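Local coordinates for protein putative transcriptional regulator (Listeria innocua, PDB 3LWF) that probably binds DNA as a transcription regulator of the Rrf2 family and is found as an assembly of two chains, at residues Thr33-Leu36 / Ala37-Gly41; Lys92-Ala95 / Gly96-Ile99; Gln119-Leu122 / Trp123-Arg127. One frame throughout, in Å; residues are numbered along the deposited sequence.

Contact 1 (Thr33-Leu36 / Ala37-Gly41)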
# COMPACT_ATOMS: atom_id res chain seq x y z
N THR A 33 1.40 14.18 -17.64
CA THR A 33 1.47 15.38 -16.84
C THR A 33 2.87 15.74 -16.44
O THR A 33 3.20 16.92 -16.37
CB THR A 33 0.55 15.33 -15.63
OG1 THR A 33 0.91 14.22 -14.82
CG2 THR A 33 -0.89 15.18 -16.07
N LEU A 34 3.71 14.74 -16.20
CA LEU A 34 5.12 15.01 -15.97
C LEU A 34 5.81 15.61 -17.18
O LEU A 34 6.72 16.46 -17.04
CB LEU A 34 5.88 13.75 -15.53
CG LEU A 34 5.54 13.21 -14.13
CD1 LEU A 34 6.14 11.77 -14.00
CD2 LEU A 34 5.96 14.15 -12.96
N GLU A 35 5.50 15.09 -18.36
CA GLU A 35 6.13 15.65 -19.58
C GLU A 35 5.64 17.09 -19.83
O GLU A 35 6.42 17.96 -20.23
CB GLU A 35 5.81 14.81 -20.81
CG GLU A 35 6.54 13.52 -20.81
CD GLU A 35 8.03 13.73 -20.77
OE1 GLU A 35 8.51 14.48 -21.65
OE2 GLU A 35 8.69 13.19 -19.86
N LEU A 36 4.37 17.34 -19.56
CA LEU A 36 3.85 18.70 -19.64
C LEU A 36 4.50 19.59 -18.59
O LEU A 36 4.79 20.76 -18.86
CB LEU A 36 2.31 18.74 -19.56
CG LEU A 36 1.55 18.00 -20.66
CD1 LEU A 36 0.06 18.07 -20.39
CD2 LEU A 36 1.85 18.54 -22.06
N ALA A 37 4.79 19.05 -17.41
CA ALA A 37 5.45 19.80 -16.33
C ALA A 37 6.90 20.16 -16.70
O ALA A 37 7.33 21.28 -16.48
CB ALA A 37 5.40 19.04 -15.01
N LYS A 38 7.62 19.23 -17.30
CA LYS A 38 8.95 19.52 -17.81
C LYS A 38 8.94 20.61 -18.87
O LYS A 38 9.92 21.32 -19.03
CB LYS A 38 9.58 18.28 -18.46
CG LYS A 38 9.98 17.20 -17.53
CD LYS A 38 10.54 15.99 -18.29
CE LYS A 38 10.49 14.74 -17.45
NZ LYS A 38 11.03 13.58 -18.18
N ARG A 39 7.87 20.72 -19.66
CA ARG A 39 7.94 21.52 -20.87
C ARG A 39 7.15 22.80 -20.73
O ARG A 39 6.81 23.43 -21.75
CB ARG A 39 7.47 20.70 -22.07
CG ARG A 39 8.45 19.63 -22.48
CD ARG A 39 7.81 18.41 -23.14
NE ARG A 39 8.67 17.24 -22.95
CZ ARG A 39 9.83 17.09 -23.58
NH1 ARG A 39 10.25 17.99 -24.47
NH2 ARG A 39 10.57 16.04 -23.34
N ILE A 40 6.84 23.19 -19.50
CA ILE A 40 6.15 24.45 -19.27
C ILE A 40 6.93 25.58 -19.95
O ILE A 40 8.15 25.67 -19.85
CB ILE A 40 6.05 24.80 -17.76
CG1 ILE A 40 4.93 24.00 -17.11
CG2 ILE A 40 5.81 26.31 -17.61
CD1 ILE A 40 4.88 24.15 -15.57
N GLY A 41 6.25 26.45 -20.66
CA GLY A 41 6.99 27.53 -21.32
C GLY A 41 7.39 27.20 -22.75
O GLY A 41 7.82 28.08 -23.50
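Glu35 OE1 takes two hydrogen bonds from one guanidinium group: Arg39 NE and Arg39 NH2 each lie 3.1 Å from it. The grip is side-on and converges on a single oxygen, which sits at the guanidinium edge, 9° out of its plane. NH2 meets OE1 nearly along the C-O axis, whereas NE comes from the anti side, and the carboxylate and guanidinium planes are 40° apart. The other oxygen, Glu35 OE2, is met on its syn side by Lys38 NZ at 2.9 Å, a second salt bridge. Lys54 adds a long, weak ion pair to OE2. The carboxylate is thus shared between i+3 and i+4 partners, which probably favours its ionised form. Shape explains the reach: the Glu35 chain bends at chi2 (-59°), which brings the carboxylate to the side chains one turn on, while Lys38 stays extended and the Arg39 chain runs beside Glu35, pointing the same way.

Beneath this network the helix is finishing. Lys38 N still donates to Leu34 O at 2.9 Å, but in Arg39, the first residue to leave helical angles, Arg39 N donates to Leu36 O at 3.2 Å and weakly to Glu35 O. The side-chain pairs therefore span the point where regular backbone bonding gives out, at the C-terminal end of helix 24-38. Around this end, Leu36 packs on Tyr84 and Leu86 of strand 83-86, Thr33 and Leu34 rest on Leu139, and Ala37 and Lys38 touch Leu143 of helix 139-144. Leu34 also meets Ala118 of the second subunit.

Contact 2 (Lys92-Ala95 / Gly96-Ile99)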
# COMPACT_ATOMS: atom_id res chain seq x y z
N LYS A 92 2.01 22.56 -6.97
CA LYS A 92 0.71 22.43 -6.28
C LYS A 92 -0.13 21.23 -6.75
O LYS A 92 -0.93 20.69 -5.98
CB LYS A 92 -0.11 23.71 -6.41
CG LYS A 92 0.56 24.98 -5.85
CD LYS A 92 -0.45 26.16 -5.88
CE LYS A 92 0.20 27.56 -5.60
NZ LYS A 92 0.56 28.32 -6.85
N ILE A 93 0.09 20.78 -7.98
CA ILE A 93 -0.60 19.59 -8.47
C ILE A 93 0.04 18.30 -7.88
O ILE A 93 1.26 18.09 -7.98
CB ILE A 93 -0.62 19.55 -10.01
CG1 ILE A 93 -1.41 20.75 -10.56
CG2 ILE A 93 -1.19 18.23 -10.52
CD1 ILE A 93 -1.12 21.03 -12.05
N THR A 94 -0.79 17.46 -7.31
CA THR A 94 -0.34 16.24 -6.63
C THR A 94 -0.50 14.95 -7.44
O THR A 94 -1.26 14.86 -8.41
CB THR A 94 -1.16 16.04 -5.37
OG1 THR A 94 -2.46 15.70 -5.78
CG2 THR A 94 -1.22 17.34 -4.48
N ALA A 95 0.21 13.91 -7.00
CA ALA A 95 0.11 12.58 -7.59
C ALA A 95 -1.33 12.08 -7.41
O ALA A 95 -1.90 11.46 -8.30
CB ALA A 95 1.14 11.62 -6.95
N GLY A 96 -1.93 12.37 -6.27
CA GLY A 96 -3.37 12.06 -6.06
C GLY A 96 -4.34 12.66 -7.07
O GLY A 96 -5.25 11.96 -7.57
N ASP A 97 -4.15 13.96 -7.37
CA ASP A 97 -4.91 14.65 -8.41
C ASP A 97 -4.97 13.81 -9.67
O ASP A 97 -6.02 13.54 -10.17
CB ASP A 97 -4.24 16.01 -8.79
CG ASP A 97 -4.41 17.09 -7.73
OD1 ASP A 97 -5.41 17.01 -7.02
OD2 ASP A 97 -3.56 18.01 -7.61
N ILE A 98 -3.80 13.40 -10.17
CA ILE A 98 -3.70 12.70 -11.41
C ILE A 98 -4.25 11.26 -11.31
O ILE A 98 -5.10 10.88 -12.10
CB ILE A 98 -2.23 12.58 -11.89
CG1 ILE A 98 -1.49 13.93 -12.02
CG2 ILE A 98 -2.17 11.74 -13.16
CD1 ILE A 98 -2.27 15.10 -12.43
N ILE A 99 -3.74 10.50 -10.34
CA ILE A 99 -4.03 9.09 -10.20
C ILE A 99 -5.52 8.90 -9.94
O ILE A 99 -6.14 8.07 -10.58
CB ILE A 99 -3.21 8.45 -9.02
CG1 ILE A 99 -1.69 8.42 -9.29
CG2 ILE A 99 -3.72 7.04 -8.65
CD1 ILE A 99 -1.27 7.63 -10.48
O HOH W 1 -3.66 19.90 -5.83
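The carboxylate of Asp97 is the flat group here, and Thr94 N reaches its OD2 from above the plane, 42° out of it, at 2.8 Å. The N-H points almost straight at the oxygen (173°). Thr94 OG1 stands over the same face, 3.1 Å from Asp97 CG, and the two side chains cross at about a right angle. In return, Asp97 N donates to Thr94 OG1 at 2.9 Å, also nearly straight. These reciprocal bonds make a capping box, with Thr94 as the N-cap of helix 95-102. With chi1 at 70°, OG1 stands between the backbone N and the carbonyl carbon of Thr94, facing the first turn.

A water donates to both Asp97 OD2 and Lys92 O, tying the loop before the cap to the same oxygen. On the apolar side, Ile93 CG2 meets Ile98 CD1 at 3.8 Å, a hydrophobic staple alongside the capping box. Ile98 N makes a weak bond to Thr94 O, and regular helical bonding is established with Ile99 N to Ala95 O at 2.9 Å. Ala95 packs on Leu122 of the second subunit.

Chemically, the box supplies an acceptor for a first-turn amide while the Asp97 carboxylate accepts from the N-cap amide, holding the loop-helix junction from both sides. Near the positive end of the helix dipole, that carboxylate is probably stabilised as an anion.

Contact 3 (Gln119-Leu122 / Trp123-Arg127). With SO4 (sulfate ion), chain K.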
# COMPACT_ATOMS: atom_id res chain seq x y z
N GLN A 119 -7.10 -5.54 14.11
CA GLN A 119 -6.58 -5.72 12.75
C GLN A 119 -6.96 -4.56 11.84
O GLN A 119 -6.14 -4.10 11.06
CB GLN A 119 -7.01 -7.05 12.12
CG GLN A 119 -6.37 -8.26 12.76
CD GLN A 119 -6.06 -9.38 11.76
OE1 GLN A 119 -6.35 -10.55 12.04
NE2 GLN A 119 -5.46 -9.04 10.61
N ARG A 120 -8.21 -4.09 11.93
CA ARG A 120 -8.63 -2.97 11.14
C ARG A 120 -7.81 -1.71 11.39
O ARG A 120 -7.61 -0.90 10.48
CB ARG A 120 -10.13 -2.72 11.33
CG ARG A 120 -10.97 -3.85 10.62
CD ARG A 120 -12.42 -3.46 10.37
NE ARG A 120 -13.09 -3.04 11.60
CZ ARG A 120 -13.74 -3.86 12.44
NH1 ARG A 120 -13.82 -5.17 12.18
NH2 ARG A 120 -14.31 -3.37 13.54
N GLU A 121 -7.29 -1.56 12.61
CA GLU A 121 -6.45 -0.41 12.95
C GLU A 121 -5.18 -0.44 12.13
O GLU A 121 -4.68 0.60 11.67
CB GLU A 121 -6.13 -0.40 14.45
CG GLU A 121 -5.10 0.59 14.88
CD GLU A 121 -5.61 2.00 14.96
OE1 GLU A 121 -6.83 2.18 15.08
OE2 GLU A 121 -4.78 2.92 14.90
N LEU A 122 -4.66 -1.64 11.87
CA LEU A 122 -3.46 -1.69 11.05
C LEU A 122 -3.76 -1.23 9.64
O LEU A 122 -2.93 -0.55 9.01
CB LEU A 122 -2.84 -3.10 11.03
CG LEU A 122 -1.55 -3.22 10.22
CD1 LEU A 122 -0.55 -2.26 10.84
CD2 LEU A 122 -1.02 -4.64 10.21
N TRP A 123 -4.93 -1.61 9.14
CA TRP A 123 -5.28 -1.33 7.76
C TRP A 123 -5.53 0.16 7.63
O TRP A 123 -5.08 0.78 6.68
CB TRP A 123 -6.50 -2.13 7.29
CG TRP A 123 -6.45 -3.68 7.40
CD1 TRP A 123 -7.51 -4.49 7.63
CD2 TRP A 123 -5.30 -4.55 7.33
NE1 TRP A 123 -7.11 -5.79 7.70
CE2 TRP A 123 -5.76 -5.86 7.52
CE3 TRP A 123 -3.93 -4.34 7.13
CZ2 TRP A 123 -4.92 -6.95 7.50
CZ3 TRP A 123 -3.09 -5.43 7.12
CH2 TRP A 123 -3.59 -6.73 7.31
N THR A 124 -6.22 0.72 8.63
CA THR A 124 -6.49 2.16 8.76
C THR A 124 -5.20 2.96 8.66
O THR A 124 -5.08 3.92 7.86
CB THR A 124 -7.22 2.44 10.06
OG1 THR A 124 -8.49 1.77 10.04
CG2 THR A 124 -7.47 3.92 10.29
N ARG A 125 -4.20 2.54 9.42
CA ARG A 125 -2.92 3.26 9.44
C ARG A 125 -2.17 3.19 8.11
O ARG A 125 -1.59 4.18 7.66
CB ARG A 125 -2.01 2.77 10.56
CG ARG A 125 -2.51 3.18 11.92
CD ARG A 125 -1.65 2.64 13.04
NE ARG A 125 -2.18 3.04 14.33
CZ ARG A 125 -1.47 3.48 15.36
NH1 ARG A 125 -0.16 3.61 15.29
NH2 ARG A 125 -2.10 3.80 16.48
N MSE A 126 -2.16 2.01 7.52
CA MSE A 126 -1.53 1.83 6.22
C MSE A 126 -2.21 2.69 5.13
O MSE A 126 -1.52 3.28 4.30
CB MSE A 126 -1.57 0.37 5.82
CG MSE A 126 -0.64 -0.47 6.62
SE MSE A 126 -0.83 -2.33 6.01
CE MSE A 126 0.57 -3.11 7.03
N ARG A 127 -3.55 2.74 5.18
CA ARG A 127 -4.38 3.46 4.23
C ARG A 127 -4.10 4.96 4.41
O ARG A 127 -3.89 5.68 3.44
CB ARG A 127 -5.85 3.16 4.54
CG ARG A 127 -6.88 3.69 3.54
CD ARG A 127 -7.23 5.16 3.70
NE ARG A 127 -7.48 5.53 5.08
CZ ARG A 127 -8.58 5.22 5.77
NH1 ARG A 127 -9.57 4.54 5.25
NH2 ARG A 127 -8.67 5.62 7.04
S SO4 K . 0.87 6.66 17.54
O1 SO4 K . 0.50 5.25 17.63
O2 SO4 K . 2.31 6.85 17.76
O3 SO4 K . 0.55 7.21 16.22
O4 SO4 K . 0.14 7.38 18.57
O HOH W 2 -8.82 1.63 13.47
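Within the long helix 117-136, this contact is mainly i to i+4, with a sequence-neighbour contact of Leu122 on Trp123, polar along one flank and apolar along another, far from the chain's centre. On the polar flank Arg125 NE donates to the anti lone pair of Glu121 OE2 at 2.7 Å, nearly straight (171°), with OE2 in the guanidinium plane; Arg125 NH2 adds a weak bond. One oxygen engages the arginine, and the carboxylate and guanidinium planes are 69° apart. OE2 also bonds Thr147 of the second subunit.

On the apolar flank, Leu122 CD2 touches Trp123 CZ3 at 3.8 Å, and the terminal methyl of selenomethionine Met126, CE, lies 3.8 Å from Leu122 CG. Gln119 O sits over one indole face; Glu115 accepts from Trp123 NE1, and Phe157 of the second subunit meets the ring edge-to-face. Arg120 O receives two bonds, from Thr124 N and Thr124 OG1, each at 2.8 Å.

Beyond the salt bridge, Arg125 NH1 (2.9 Å) and NH2 (3.2 Å) both donate to sulfate O1. The guanidinium thus joins a carboxylate and a sulfate ion that probably came from the crystallisation liquor; its positive charge is probably shared between two anions.

In the fold
The three contacts follow one another along the chain. Contacts 1 and 2 have centres about 14 Å apart and touch through packing, Thr33 OG1 lying 3.7 Å from Ile98 CG1; the end of helix 24-38 thus meets the start of helix 95-102. Contact 3 stands apart: its centre is about 36 Å from that of contact 1, on the opposite side of the chain's centre, and about 23 Å from that of contact 2. Across the dimer, however, contact 3 of one subunit reaches contact 2 of the other (Leu122 against Ala95), and Ala118, next to contact 3, reaches Leu34 of contact 1. The sulfate lies at contact 3, with a second about 5 Å from the Arg120 side chain.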